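Local coordinates for protein glycoside hydrolase family 43 (Halothermothrix orenii, PDB 4QQS) that probably hydrolyses O-glycosidic bonds in plant polysaccharides such as xylan, with alpha-L-arabinofuranosidase activity, using a five-bladed beta-propeller fold, at residues 212-224 with 272-285. Residues are numbered along the deposited sequence; the frame is centred on the assembly and turned at random.
Sequences ANCYASPDYSIGY and YHTHTYPDSPGGDR
His-275 reaches from the end of strand 268-275 into the loop at residues 215-218. Its CG lies anti to the carbonyl carbon (chi1 -61°), which turns the ring toward that loop. His-275 NE2 donates a weak but nearly straight hydrogen bond to Ser-217 O, 3.3 Å away, in the plane of the ring. The other ring nitrogen, ND1, gives a weak, bent bond to Gly-282 O. Pro-281 CB sits over the centre of one ring face and 3.4 Å from Ala-216 O, packing on both. With an alanine in place of His-275, Ser-217 O and Gly-282 O would probably lose these donors, and Pro-281 the ring face it packs on.

Packing is close around the buried His-275 ring; the Tyr-215 side is looser and more exposed. Gly-283 N meets the tyrosine at its ring edge, 3.9 Å from Tyr-215 CE1. Tyr-215 CD1 lies over one face of the Arg-285 guanidinium, 3.7 Å from Arg-285 NH1, with the planes 58° apart. A bound HEPES molecule also touches this tyrosine.

Toward the propeller centre, Tyr-220 and His-273 meet rim to rim, planes 9° apart, with Tyr-220 CE2 3.5 Å from His-273 CE1. One water bridges Tyr-220 OH and His-273 NE2. Tyr-220 OH is also hydrogen-bonded to OE2 of Glu-195, the predicted proton donor, consistent with second-shell positioning; His-273 lies beside Asp-17, the predicted proton acceptor. The contact joins the loop after strand 205-212 to the end of strand 268-275 and the loop beyond, in neighbouring propeller blades. Its two donor bonds would probably favour a cationic His-275.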
ATOM      1  N   ALA A 212      -8.896  -6.131  -3.362  1.00  6.03           N
ATOM      2  CA  ALA A 212      -9.786  -7.195  -2.917  1.00  6.10           C
ATOM      3  C   ALA A 212      -9.486  -8.475  -3.689  1.00  6.41           C
ATOM      4  O   ALA A 212      -8.770  -8.452  -4.693  1.00  7.22           O
ATOM      5  CB  ALA A 212     -11.258  -6.795  -3.103  1.00  6.60           C
ATOM      6  N   ASN A 213     -10.104  -9.565  -3.226  1.00  7.12           N
ATOM      7  CA  ASN A 213      -9.815 -10.927  -3.659  1.00  8.17           C
ATOM      8  C   ASN A 213      -8.459 -11.382  -3.142  1.00  8.33           C
ATOM      9  O   ASN A 213      -7.796 -10.644  -2.412  1.00  8.36           O
ATOM     10  CB  ASN A 213     -10.016 -11.100  -5.167  1.00  9.19           C
ATOM     11  CG  ASN A 213     -11.427 -10.734  -5.571  1.00  9.90           C
ATOM     12  OD1 ASN A 213     -12.384 -11.376  -5.133  1.00 12.45           O
ATOM     13  ND2 ASN A 213     -11.580  -9.674  -6.339  1.00 10.31           N
ATOM     14  N   CYS A 214      -8.096 -12.622  -3.443  1.00  9.44           N
ATOM     15  CA  CYS A 214      -6.888 -13.212  -2.887  1.00 10.10           C
ATOM     16  C   CYS A 214      -5.652 -12.746  -3.651  1.00  9.20           C
ATOM     17  O   CYS A 214      -5.630 -12.801  -4.879  1.00  9.07           O
ATOM     18  CB  CYS A 214      -6.979 -14.734  -2.954  1.00 12.25           C
ATOM     19  SG  CYS A 214      -5.564 -15.581  -2.243  1.00 14.20           S
ATOM     20  N   TYR A 215      -4.610 -12.333  -2.926  1.00  8.88           N
ATOM     21  CA  TYR A 215      -3.369 -11.880  -3.560  1.00  9.08           C
ATOM     22  C   TYR A 215      -2.773 -12.912  -4.523  1.00  8.64           C
ATOM     23  O   TYR A 215      -2.074 -12.537  -5.453  1.00  8.77           O
ATOM     24  CB  TYR A 215      -2.299 -11.522  -2.518  1.00  9.99           C
ATOM     25  CG  TYR A 215      -1.597 -12.741  -1.993  1.00 10.99           C
ATOM     26  CD1 TYR A 215      -0.376 -13.155  -2.522  1.00 11.16           C
ATOM     27  CD2 TYR A 215      -2.182 -13.523  -1.026  1.00 11.20           C
ATOM     28  CE1 TYR A 215       0.242 -14.302  -2.089  1.00 11.77           C
ATOM     29  CE2 TYR A 215      -1.570 -14.681  -0.578  1.00 11.53           C
ATOM     30  CZ  TYR A 215      -0.362 -15.063  -1.117  1.00 12.06           C
ATOM     31  OH  TYR A 215       0.260 -16.210  -0.697  1.00 13.37           O
ATOM     32  N   ALA A 216      -3.034 -14.200  -4.294  1.00  9.08           N
ATOM     33  CA  ALA A 216      -2.466 -15.280  -5.095  1.00 10.14           C
ATOM     34  C   ALA A 216      -3.348 -15.669  -6.279  1.00 10.81           C
ATOM     35  O   ALA A 216      -3.033 -16.616  -6.987  1.00 12.57           O
ATOM     36  CB  ALA A 216      -2.196 -16.488  -4.208  1.00 10.80           C
ATOM     37  N   SER A 217      -4.439 -14.933  -6.496  1.00 10.85           N
ATOM     38  CA  SER A 217      -5.351 -15.163  -7.613  1.00 11.22           C
ATOM     39  C   SER A 217      -5.185 -14.094  -8.687  1.00 10.39           C
ATOM     40  O   SER A 217      -4.921 -12.940  -8.358  1.00  9.89           O
ATOM     41  CB  SER A 217      -6.791 -15.116  -7.105  1.00 13.00           C
ATOM     42  OG  SER A 217      -7.719 -15.093  -8.172  1.00 13.85           O
ATOM     43  N   PRO A 218      -5.388 -14.450  -9.968  1.00 10.93           N
ATOM     44  CA  PRO A 218      -5.403 -13.421 -11.014  1.00 10.69           C
ATOM     45  C   PRO A 218      -6.455 -12.345 -10.750  1.00  9.25           C
ATOM     46  O   PRO A 218      -6.319 -11.237 -11.265  1.00  9.68           O
ATOM     47  CB  PRO A 218      -5.720 -14.217 -12.284  1.00 12.35           C
ATOM     48  CG  PRO A 218      -5.307 -15.581 -11.956  1.00 14.72           C
ATOM     49  CD  PRO A 218      -5.592 -15.791 -10.526  1.00 12.76           C
ATOM     50  N   ASP A 219      -7.470 -12.666  -9.951  1.00  9.57           N
ATOM     51  CA  ASP A 219      -8.565 -11.749  -9.681  1.00  9.50           C
ATOM     52  C   ASP A 219      -8.275 -10.710  -8.600  1.00  8.48           C
ATOM     53  O   ASP A 219      -9.136  -9.879  -8.325  1.00  8.87           O
ATOM     54  CB  ASP A 219      -9.834 -12.528  -9.350  1.00 11.17           C
ATOM     55  CG  ASP A 219     -10.339 -13.311 -10.541  1.00 13.85           C
ATOM     56  OD1 ASP A 219     -10.365 -12.744 -11.657  1.00 14.43           O
ATOM     57  OD2 ASP A 219     -10.683 -14.499 -10.354  1.00 16.85           O
ATOM     58  N   TYR A 220      -7.085 -10.743  -8.000  1.00  7.78           N
ATOM     59  CA  TYR A 220      -6.667  -9.630  -7.151  1.00  7.42           C
ATOM     60  C   TYR A 220      -6.800  -8.365  -7.990  1.00  7.06           C
ATOM     61  O   TYR A 220      -6.405  -8.344  -9.154  1.00  7.71           O
ATOM     62  CB  TYR A 220      -5.243  -9.821  -6.670  1.00  7.48           C
ATOM     63  CG  TYR A 220      -4.854  -9.068  -5.421  1.00  7.15           C
ATOM     64  CD1 TYR A 220      -5.541  -9.254  -4.236  1.00  7.79           C
ATOM     65  CD2 TYR A 220      -3.763  -8.217  -5.413  1.00  7.79           C
ATOM     66  CE1 TYR A 220      -5.138  -8.622  -3.063  1.00  8.08           C
ATOM     67  CE2 TYR A 220      -3.347  -7.580  -4.257  1.00  8.20           C
ATOM     68  CZ  TYR A 220      -4.027  -7.793  -3.085  1.00  8.67           C
ATOM     69  OH  TYR A 220      -3.561  -7.160  -1.950  1.00  9.86           O
ATOM     70  N   SER A 221      -7.401  -7.321  -7.426  1.00  6.67           N
ATOM     71  CA  SER A 221      -7.697  -6.126  -8.205  1.00  6.21           C
ATOM     72  C   SER A 221      -7.977  -4.955  -7.278  1.00  6.08           C
ATOM     73  O   SER A 221      -8.179  -5.139  -6.067  1.00  6.69           O
ATOM     74  CB  SER A 221      -8.850  -6.380  -9.177  1.00  7.61           C
ATOM     75  OG  SER A 221      -9.839  -7.241  -8.633  1.00  8.87           O
ATOM     76  N   ILE A 222      -7.973  -3.762  -7.860  1.00  6.03           N
ATOM     77  CA  ILE A 222      -8.041  -2.507  -7.127  1.00  6.22           C
ATOM     78  C   ILE A 222      -9.347  -1.787  -7.395  1.00  6.14           C
ATOM     79  O   ILE A 222      -9.756  -1.621  -8.555  1.00  6.99           O
ATOM     80  CB  ILE A 222      -6.856  -1.595  -7.520  1.00  6.82           C
ATOM     81  CG1 ILE A 222      -5.548  -2.262  -7.088  1.00  9.27           C
ATOM     82  CG2 ILE A 222      -7.003  -0.206  -6.917  1.00  7.45           C
ATOM     83  CD1 ILE A 222      -4.306  -1.663  -7.702  1.00 10.07           C
ATOM     84  N   GLY A 223      -9.989  -1.350  -6.311  1.00  6.13           N
ATOM     85  CA  GLY A 223     -11.153  -0.494  -6.373  1.00  6.07           C
ATOM     86  C   GLY A 223     -10.918   0.764  -5.562  1.00  5.60           C
ATOM     87  O   GLY A 223      -9.853   0.947  -4.971  1.00  6.03           O
ATOM     88  N   TYR A 224     -11.939   1.615  -5.483  1.00  5.69           N
ATOM     89  CA  TYR A 224     -11.876   2.730  -4.550  1.00  5.86           C
ATOM     90  C   TYR A 224     -13.213   3.017  -3.900  1.00  5.79           C
ATOM     91  O   TYR A 224     -14.272   2.563  -4.360  1.00  6.02           O
ATOM     92  CB  TYR A 224     -11.301   4.005  -5.198  1.00  6.29           C
ATOM     93  CG  TYR A 224     -12.232   4.752  -6.123  1.00  6.63           C
ATOM     94  CD1 TYR A 224     -12.982   5.822  -5.680  1.00  7.59           C
ATOM     95  CD2 TYR A 224     -12.342   4.390  -7.455  1.00  7.23           C
ATOM     96  CE1 TYR A 224     -13.808   6.518  -6.543  1.00  8.33           C
ATOM     97  CE2 TYR A 224     -13.156   5.084  -8.324  1.00  7.97           C
ATOM     98  CZ  TYR A 224     -13.894   6.138  -7.859  1.00  8.62           C
ATOM     99  OH  TYR A 224     -14.679   6.838  -8.743  1.00 10.68           O
ATOM    100  N   TYR A 272       1.767  -0.266  -8.684  1.00  6.42           N
ATOM    101  CA  TYR A 272       1.049  -1.466  -8.285  1.00  6.42           C
ATOM    102  C   TYR A 272       1.839  -2.706  -8.659  1.00  6.42           C
ATOM    103  O   TYR A 272       2.699  -2.661  -9.540  1.00  7.34           O
ATOM    104  CB  TYR A 272      -0.352  -1.499  -8.930  1.00  6.73           C
ATOM    105  CG  TYR A 272      -0.339  -1.529 -10.440  1.00  7.00           C
ATOM    106  CD1 TYR A 272      -0.163  -0.370 -11.188  1.00  7.24           C
ATOM    107  CD2 TYR A 272      -0.489  -2.727 -11.115  1.00  7.49           C
ATOM    108  CE1 TYR A 272      -0.142  -0.405 -12.584  1.00  7.84           C
ATOM    109  CE2 TYR A 272      -0.480  -2.773 -12.512  1.00  7.86           C
ATOM    110  CZ  TYR A 272      -0.295  -1.615 -13.239  1.00  7.84           C
ATOM    111  OH  TYR A 272      -0.277  -1.711 -14.614  1.00  8.96           O
ATOM    112  N   HIS A 273       1.544  -3.815  -7.992  1.00  6.45           N
ATOM    113  CA  HIS A 273       2.189  -5.061  -8.353  1.00  6.61           C
ATOM    114  C   HIS A 273       1.296  -5.924  -9.229  1.00  6.67           C
ATOM    115  O   HIS A 273       0.094  -5.750  -9.262  1.00  7.04           O
ATOM    116  CB  HIS A 273       2.693  -5.833  -7.140  1.00  7.05           C
ATOM    117  CG  HIS A 273       1.649  -6.357  -6.209  1.00  6.93           C
ATOM    118  ND1 HIS A 273       0.547  -7.129  -6.531  1.00  9.39           N
ATOM    119  CD2 HIS A 273       1.657  -6.250  -4.870  1.00  6.09           C
ATOM    120  CE1 HIS A 273      -0.086  -7.436  -5.400  1.00  6.97           C
ATOM    121  NE2 HIS A 273       0.582  -6.926  -4.388  1.00  8.90           N
ATOM    122  N   THR A 274       1.937  -6.827  -9.965  1.00  6.86           N
ATOM    123  CA  THR A 274       1.259  -7.911 -10.679  1.00  7.33           C
ATOM    124  C   THR A 274       2.077  -9.186 -10.478  1.00  7.69           C
ATOM    125  O   THR A 274       3.235  -9.138 -10.078  1.00  8.61           O
ATOM    126  CB  THR A 274       1.140  -7.628 -12.187  1.00  8.28           C
ATOM    127  OG1 THR A 274       2.444  -7.381 -12.718  1.00  9.38           O
ATOM    128  CG2 THR A 274       0.238  -6.447 -12.467  1.00  8.93           C
ATOM    129  N   HIS A 275       1.509 -10.340 -10.801  1.00  8.35           N
ATOM    130  CA  HIS A 275       2.271 -11.571 -10.643  1.00  8.77           C
ATOM    131  C   HIS A 275       3.401 -11.642 -11.647  1.00  9.92           C
ATOM    132  O   HIS A 275       3.222 -11.373 -12.835  1.00 10.83           O
ATOM    133  CB  HIS A 275       1.384 -12.788 -10.805  1.00  9.23           C
ATOM    134  CG  HIS A 275       0.285 -12.857  -9.799  1.00  9.36           C
ATOM    135  ND1 HIS A 275       0.474 -13.005  -8.442  1.00 10.57           N
ATOM    136  CD2 HIS A 275      -1.045 -12.773  -9.992  1.00  8.45           C
ATOM    137  CE1 HIS A 275      -0.710 -13.012  -7.854  1.00  8.48           C
ATOM    138  NE2 HIS A 275      -1.645 -12.893  -8.777  1.00 10.69           N
ATOM    139  N   THR A 276       4.571 -12.028 -11.166  1.00 11.06           N
ATOM    140  CA  THR A 276       5.723 -12.163 -12.044  1.00 12.81           C
ATOM    141  C   THR A 276       5.485 -13.291 -13.055  1.00 14.90           C
ATOM    142  O   THR A 276       5.907 -13.206 -14.211  1.00 16.84           O
ATOM    143  CB  THR A 276       7.004 -12.401 -11.216  1.00 12.92           C
ATOM    144  OG1 THR A 276       7.161 -11.306 -10.307  1.00 12.57           O
ATOM    145  CG2 THR A 276       8.241 -12.517 -12.102  1.00 14.19           C
ATOM    146  N   TYR A 277       4.805 -14.340 -12.604  1.00 16.60           N
ATOM    147  CA  TYR A 277       4.509 -15.501 -13.431  1.00 18.44           C
ATOM    148  C   TYR A 277       2.997 -15.716 -13.454  1.00 17.69           C
ATOM    149  O   TYR A 277       2.444 -16.417 -12.610  1.00 19.05           O
ATOM    150  CB  TYR A 277       5.243 -16.735 -12.906  1.00 20.83           C
ATOM    151  CG  TYR A 277       6.745 -16.562 -12.900  1.00 22.98           C
ATOM    152  CD1 TYR A 277       7.470 -16.580 -14.084  1.00 24.31           C
ATOM    153  CD2 TYR A 277       7.436 -16.357 -11.716  1.00 24.00           C
ATOM    154  CE1 TYR A 277       8.851 -16.420 -14.085  1.00 25.41           C
ATOM    155  CE2 TYR A 277       8.815 -16.201 -11.705  1.00 25.06           C
ATOM    156  CZ  TYR A 277       9.515 -16.223 -12.893  1.00 25.96           C
ATOM    157  OH  TYR A 277      10.888 -16.063 -12.878  1.00 27.64           O
ATOM    158  N   PRO A 278       2.323 -15.119 -14.445  1.00 16.52           N
ATOM    159  CA  PRO A 278       0.863 -15.217 -14.502  1.00 16.11           C
ATOM    160  C   PRO A 278       0.361 -16.636 -14.707  1.00 16.77           C
ATOM    161  O   PRO A 278      -0.783 -16.892 -14.378  1.00 17.08           O
ATOM    162  CB  PRO A 278       0.491 -14.333 -15.700  1.00 16.31           C
ATOM    163  CG  PRO A 278       1.742 -14.203 -16.487  1.00 16.47           C
ATOM    164  CD  PRO A 278       2.840 -14.220 -15.482  1.00 16.49           C
ATOM    165  N   ASP A 279       1.190 -17.534 -15.228  1.00 17.41           N
ATOM    166  CA  ASP A 279       0.761 -18.925 -15.429  1.00 18.69           C
ATOM    167  C   ASP A 279       0.607 -19.724 -14.138  1.00 19.18           C
ATOM    168  O   ASP A 279      -0.034 -20.783 -14.117  1.00 20.60           O
ATOM    169  CB  ASP A 279       1.742 -19.667 -16.340  1.00 19.66           C
ATOM    170  CG  ASP A 279       1.709 -19.172 -17.772  1.00 20.55           C
ATOM    171  OD1 ASP A 279       0.732 -18.488 -18.156  1.00 21.64           O
ATOM    172  OD2 ASP A 279       2.663 -19.479 -18.522  1.00 21.02           O
ATOM    173  N   SER A 280       1.214 -19.232 -13.067  1.00 18.33           N
ATOM    174  CA  SER A 280       1.161 -19.930 -11.792  1.00 17.18           C
ATOM    175  C   SER A 280       1.391 -18.939 -10.654  1.00 15.86           C
ATOM    176  O   SER A 280       2.433 -18.954  -9.999  1.00 17.03           O
ATOM    177  CB  SER A 280       2.194 -21.049 -11.767  1.00 18.03           C
ATOM    178  OG  SER A 280       1.897 -21.968 -10.737  1.00 19.22           O
ATOM    179  N   PRO A 281       0.408 -18.066 -10.420  1.00 14.26           N
ATOM    180  CA  PRO A 281       0.522 -16.918  -9.520  1.00 13.47           C
ATOM    181  C   PRO A 281       0.833 -17.306  -8.084  1.00 12.69           C
ATOM    182  O   PRO A 281       0.528 -18.414  -7.613  1.00 13.99           O
ATOM    183  CB  PRO A 281      -0.852 -16.264  -9.624  1.00 14.38           C
ATOM    184  CG  PRO A 281      -1.742 -17.301 -10.172  1.00 15.97           C
ATOM    185  CD  PRO A 281      -0.925 -18.152 -11.032  1.00 15.50           C
ATOM    186  N   GLY A 282       1.444 -16.364  -7.381  1.00 12.94           N
ATOM    187  CA  GLY A 282       1.754 -16.519  -5.974  1.00 12.09           C
ATOM    188  C   GLY A 282       2.348 -15.248  -5.414  1.00 11.79           C
ATOM    189  O   GLY A 282       2.019 -14.152  -5.856  1.00 12.78           O
ATOM    190  N   GLY A 283       3.228 -15.392  -4.433  1.00 11.06           N
ATOM    191  CA  GLY A 283       3.856 -14.253  -3.791  1.00 10.97           C
ATOM    192  C   GLY A 283       4.946 -13.533  -4.571  1.00 10.90           C
ATOM    193  O   GLY A 283       5.366 -12.445  -4.181  1.00 11.97           O
ATOM    194  N   ASP A 284       5.402 -14.113  -5.674  1.00 10.55           N
ATOM    195  CA  ASP A 284       6.404 -13.450  -6.495  1.00 10.72           C
ATOM    196  C   ASP A 284       5.697 -12.447  -7.396  1.00  9.54           C
ATOM    197  O   ASP A 284       5.067 -12.831  -8.387  1.00  9.86           O
ATOM    198  CB  ASP A 284       7.173 -14.466  -7.333  1.00 12.22           C
ATOM    199  CG  ASP A 284       8.328 -13.843  -8.105  1.00 13.19           C
ATOM    200  OD1 ASP A 284       8.373 -12.611  -8.251  1.00 12.34           O
ATOM    201  OD2 ASP A 284       9.188 -14.598  -8.608  1.00 16.26           O
ATOM    202  N   ARG A 285       5.764 -11.173  -7.020  1.00  8.97           N
ATOM    203  CA  ARG A 285       5.150 -10.105  -7.795  1.00  8.80           C
ATOM    204  C   ARG A 285       6.213  -9.105  -8.246  1.00  8.25           C
ATOM    205  O   ARG A 285       7.372  -9.155  -7.818  1.00  8.53           O
ATOM    206  CB  ARG A 285       4.011  -9.456  -7.018  1.00  9.38           C
ATOM    207  CG  ARG A 285       2.844 -10.449  -6.875  1.00 11.13           C
ATOM    208  CD  ARG A 285       2.143 -10.462  -5.572  1.00 13.13           C
ATOM    209  NE  ARG A 285       3.012 -10.574  -4.409  1.00 12.45           N
ATOM    210  CZ  ARG A 285       2.555 -10.281  -3.212  1.00 12.69           C
ATOM    211  NH1 ARG A 285       1.289  -9.919  -3.090  1.00 14.13           N
ATOM    212  NH2 ARG A 285       3.333 -10.337  -2.152  1.00 14.66           N
TER
HETATM  213  O   HOH W   1      -0.500  -8.169  -1.544  1.00 16.67           O